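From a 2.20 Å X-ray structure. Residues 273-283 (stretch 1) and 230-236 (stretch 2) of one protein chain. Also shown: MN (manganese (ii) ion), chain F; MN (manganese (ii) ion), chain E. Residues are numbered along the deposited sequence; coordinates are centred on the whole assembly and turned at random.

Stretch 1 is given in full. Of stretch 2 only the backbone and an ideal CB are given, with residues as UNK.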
# COMPACT_ATOMS: atom_id res chain seq x y z
N ARG A 273 -9.52 -14.25 -3.20
CA ARG A 273 -8.99 -13.41 -4.27
C ARG A 273 -7.85 -12.47 -3.88
O ARG A 273 -7.25 -11.83 -4.74
CB ARG A 273 -10.12 -12.62 -4.92
CG ARG A 273 -11.14 -13.48 -5.66
CD ARG A 273 -12.29 -12.64 -6.21
NE ARG A 273 -13.13 -12.10 -5.14
CZ ARG A 273 -14.10 -11.21 -5.32
NH1 ARG A 273 -14.38 -10.75 -6.53
NH2 ARG A 273 -14.80 -10.78 -4.28
N LEU A 274 -7.56 -12.37 -2.58
CA LEU A 274 -6.48 -11.51 -2.10
C LEU A 274 -5.15 -12.14 -2.49
O LEU A 274 -4.82 -13.23 -2.02
CB LEU A 274 -6.55 -11.37 -0.57
CG LEU A 274 -5.51 -10.45 0.11
CD1 LEU A 274 -5.70 -9.01 -0.37
CD2 LEU A 274 -5.69 -10.52 1.62
N LYS A 275 -4.37 -11.47 -3.34
CA LYS A 275 -3.09 -12.00 -3.78
C LYS A 275 -1.87 -11.28 -3.20
O LYS A 275 -0.74 -11.71 -3.40
CB LYS A 275 -3.01 -11.99 -5.31
CG LYS A 275 -4.11 -12.80 -5.98
CD LYS A 275 -4.12 -14.22 -5.45
CE LYS A 275 -5.36 -14.98 -5.89
NZ LYS A 275 -5.44 -16.33 -5.28
N ALA A 276 -2.10 -10.18 -2.48
CA ALA A 276 -0.98 -9.46 -1.88
C ALA A 276 -1.42 -8.46 -0.84
O ALA A 276 -2.52 -7.91 -0.92
CB ALA A 276 -0.14 -8.76 -2.95
N VAL A 277 -0.56 -8.23 0.15
CA VAL A 277 -0.82 -7.25 1.18
C VAL A 277 0.41 -6.39 1.38
O VAL A 277 1.54 -6.89 1.53
CB VAL A 277 -1.20 -7.89 2.53
CG1 VAL A 277 -1.40 -6.80 3.56
CG2 VAL A 277 -2.48 -8.72 2.38
N GLU A 278 0.19 -5.08 1.38
CA GLU A 278 1.24 -4.09 1.55
C GLU A 278 0.94 -3.29 2.83
O GLU A 278 -0.18 -2.79 3.00
CB GLU A 278 1.25 -3.14 0.35
CG GLU A 278 2.29 -2.02 0.41
CD GLU A 278 1.93 -0.84 -0.49
OE1 GLU A 278 1.10 -1.01 -1.41
OE2 GLU A 278 2.48 0.26 -0.28
N VAL A 279 1.91 -3.20 3.73
CA VAL A 279 1.74 -2.41 4.95
C VAL A 279 2.85 -1.38 4.87
O VAL A 279 4.01 -1.73 4.69
CB VAL A 279 1.87 -3.27 6.24
CG1 VAL A 279 1.66 -2.40 7.47
CG2 VAL A 279 0.83 -4.38 6.23
N THR A 280 2.49 -0.12 5.01
CA THR A 280 3.47 0.94 4.83
C THR A 280 3.35 2.12 5.80
O THR A 280 2.41 2.21 6.59
CB THR A 280 3.34 1.48 3.39
OG1 THR A 280 4.47 2.30 3.05
CG2 THR A 280 2.06 2.30 3.25
N GLU A 281 4.32 3.02 5.71
CA GLU A 281 4.37 4.23 6.52
C GLU A 281 4.57 4.01 8.02
O GLU A 281 3.89 4.63 8.84
CB GLU A 281 3.12 5.08 6.27
CG GLU A 281 2.99 5.63 4.84
CD GLU A 281 4.12 6.58 4.45
OE1 GLU A 281 4.77 7.15 5.34
OE2 GLU A 281 4.35 6.76 3.23
N TYR A 282 5.47 3.11 8.36
CA TYR A 282 5.79 2.90 9.76
C TYR A 282 7.09 3.67 9.96
O TYR A 282 8.12 3.29 9.42
CB TYR A 282 6.01 1.43 10.08
CG TYR A 282 6.56 1.22 11.47
CD1 TYR A 282 5.94 1.80 12.58
CD2 TYR A 282 7.70 0.47 11.69
CE1 TYR A 282 6.45 1.65 13.86
CE2 TYR A 282 8.23 0.30 12.97
CZ TYR A 282 7.59 0.90 14.05
OH TYR A 282 8.10 0.76 15.32
N ASN A 283 7.03 4.77 10.71
CA ASN A 283 8.20 5.59 10.96
C ASN A 283 8.38 5.77 12.47
O ASN A 283 7.85 6.71 13.06
CB ASN A 283 8.05 6.96 10.30
CG ASN A 283 9.33 7.78 10.36
OD1 ASN A 283 10.17 7.58 11.24
ND2 ASN A 283 9.48 8.72 9.42
N UNK A 230 -5.77 -6.59 -4.30
CA UNK A 230 -4.52 -6.09 -3.73
C UNK A 230 -4.90 -5.22 -2.52
O UNK A 230 -5.69 -4.29 -2.66
CB UNK A 230 -3.70 -5.30 -4.76
N UNK A 231 -4.36 -5.54 -1.34
CA UNK A 231 -4.66 -4.73 -0.16
C UNK A 231 -3.46 -3.87 0.22
O UNK A 231 -2.35 -4.37 0.42
CB UNK A 231 -5.07 -5.62 1.02
N UNK A 232 -3.69 -2.57 0.32
CA UNK A 232 -2.63 -1.64 0.69
C UNK A 232 -3.02 -0.92 1.97
O UNK A 232 -4.00 -0.18 2.01
CB UNK A 232 -2.36 -0.64 -0.43
N UNK A 233 -2.24 -1.15 3.02
CA UNK A 233 -2.52 -0.56 4.33
C UNK A 233 -1.49 0.48 4.76
O UNK A 233 -0.31 0.18 4.91
CB UNK A 233 -2.59 -1.66 5.39
N UNK A 234 -1.98 1.70 4.98
CA UNK A 234 -1.16 2.82 5.46
C UNK A 234 -1.54 2.98 6.93
O UNK A 234 -2.69 3.26 7.25
CB UNK A 234 -1.39 4.10 4.66
N UNK A 235 -0.57 2.83 7.82
CA UNK A 235 -0.83 2.92 9.25
C UNK A 235 -1.44 4.24 9.74
O UNK A 235 -2.02 4.29 10.82
CB UNK A 235 0.48 2.68 10.00
N UNK A 236 -1.33 5.30 8.95
CA UNK A 236 -1.91 6.56 9.39
C UNK A 236 -3.44 6.55 9.34
O UNK A 236 -4.08 7.57 9.58
CB UNK A 236 -1.37 7.70 8.53
MN MN F . -1.47 8.20 4.31
MN MN E . -0.76 6.77 1.86

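The two segments run side by side as parallel strands, and the backbone fixes the register before any side chain is considered. The rule it sets is alternation: 230, 232 and 234 share the face of A276, E278 and T280, while 231 and 233 lie on the face of V277 and V279.

Position 230 has extended backbone angles, and its ideal CB stands 4.8 Å from A276 O, so stretch 1 does not crowd it. A276 offers only a methyl, leaving room alongside, and farther on the carboxylate of E278 waits for a donor. A long side chain with a polar tip would suit, as would a plain apolar one content with the methyl. The deposited residue is Y230. Its ring runs past alanine, CD1 lying 3.9 Å from A276 CB, and its hydroxyl donates a short hydrogen bond, Y230 OH to E278 OE1 at 2.5 Å, with the carboxylate oxygen near the ring plane at its edge.

At 231 the ideal CB is 3.7 Å from L274 CD1 and 4.3 Å from V277 CG2, a mostly apolar setting, with the carbonyl A276 O also near, that asks for leucine, isoleucine, valine or methionine. It is L231, whose CB keeps the L274 contact while CD2 reaches to 4.0 Å from V277 CG1. Its N and O bond to the residues before and after V277, bracketing it as parallel pairing requires: L231 N donates to A276 O at 3.0 Å, and L231 O accepts from E278 N at 2.8 Å.

Position 232 returns to the E278 face, its ideal CB just 3.6 Å from E278 OE1. Small side chains fit best, and a short donor would exploit the acid; serine, threonine, alanine or glycine are all plausible. S232 is found, and its OG makes a weak hydrogen bond to E278 OE1 at 2.9 Å, the same oxygen that takes the bond from 230.

At 233 the ideal CB is 4.4 Å from V279 CA, and V279 presents its methyls on this face, so leucine, isoleucine, valine or methionine would all suit. L233 answers with CD2 4.2 Å from V279 CG1. Its N donates to E278 O at 2.6 Å and its O accepts from T280 N at 2.8 Å, repeating the pattern two residues on.

Position 234 has T280 CG2 4.1 Å from its ideal CB, which would tolerate many residues, but two manganese ions lie beyond and favour a short acid, whose carboxylate can bridge both. D234 binds both through OD2, at 2.3 Å from the MN of chain F and 2.5 Å from the MN of chain E.

Backbone angles at 235 leave the extended region, and its CB points toward T280 and E281. V279 CG1 and the CB of Y282 border a space for an aliphatic chain. L235 fills it: CD1 sits 3.6 Å from Y282 CB, CD2 4.3 Å from V279 CG1, and L235 N donates to T280 O at 3.3 Å.

Position 236 meets nothing of stretch 1 closely; the nearby metal calls for a ligand. D236 supplies OD2, 2.1 Å from the MN of chain F, while its N donates to D234 OD1 at 2.9 Å.

Stretch 2 230-236: YLSLDLD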
# COMPACT_ATOMS: atom_id res chain seq x y z
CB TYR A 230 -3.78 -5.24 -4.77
CG TYR A 230 -2.46 -4.65 -4.30
CD1 TYR A 230 -1.26 -5.35 -4.46
CD2 TYR A 230 -2.42 -3.39 -3.70
CE1 TYR A 230 -0.04 -4.79 -4.02
CE2 TYR A 230 -1.21 -2.83 -3.26
CZ TYR A 230 -0.03 -3.53 -3.43
OH TYR A 230 1.15 -2.98 -2.99
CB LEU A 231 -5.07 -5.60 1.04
CG LEU A 231 -5.62 -4.75 2.20
CD1 LEU A 231 -6.69 -5.51 2.96
CD2 LEU A 231 -4.48 -4.31 3.14
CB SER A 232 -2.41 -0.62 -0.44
OG SER A 232 -1.23 0.12 -0.21
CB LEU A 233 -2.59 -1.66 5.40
CG LEU A 233 -2.47 -1.20 6.87
CD1 LEU A 233 -3.61 -0.23 7.22
CD2 LEU A 233 -2.49 -2.39 7.81
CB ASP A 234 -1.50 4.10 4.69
CG ASP A 234 -0.63 5.28 5.10
OD1 ASP A 234 -0.20 5.36 6.27
OD2 ASP A 234 -0.38 6.14 4.23
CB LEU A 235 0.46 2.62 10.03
CG LEU A 235 1.02 1.20 9.83
CD1 LEU A 235 2.43 1.12 10.41
CD2 LEU A 235 0.11 0.16 10.49
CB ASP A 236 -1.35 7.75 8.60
CG ASP A 236 -1.70 7.72 7.13
OD1 ASP A 236 -2.69 7.06 6.74
OD2 ASP A 236 -0.99 8.38 6.35
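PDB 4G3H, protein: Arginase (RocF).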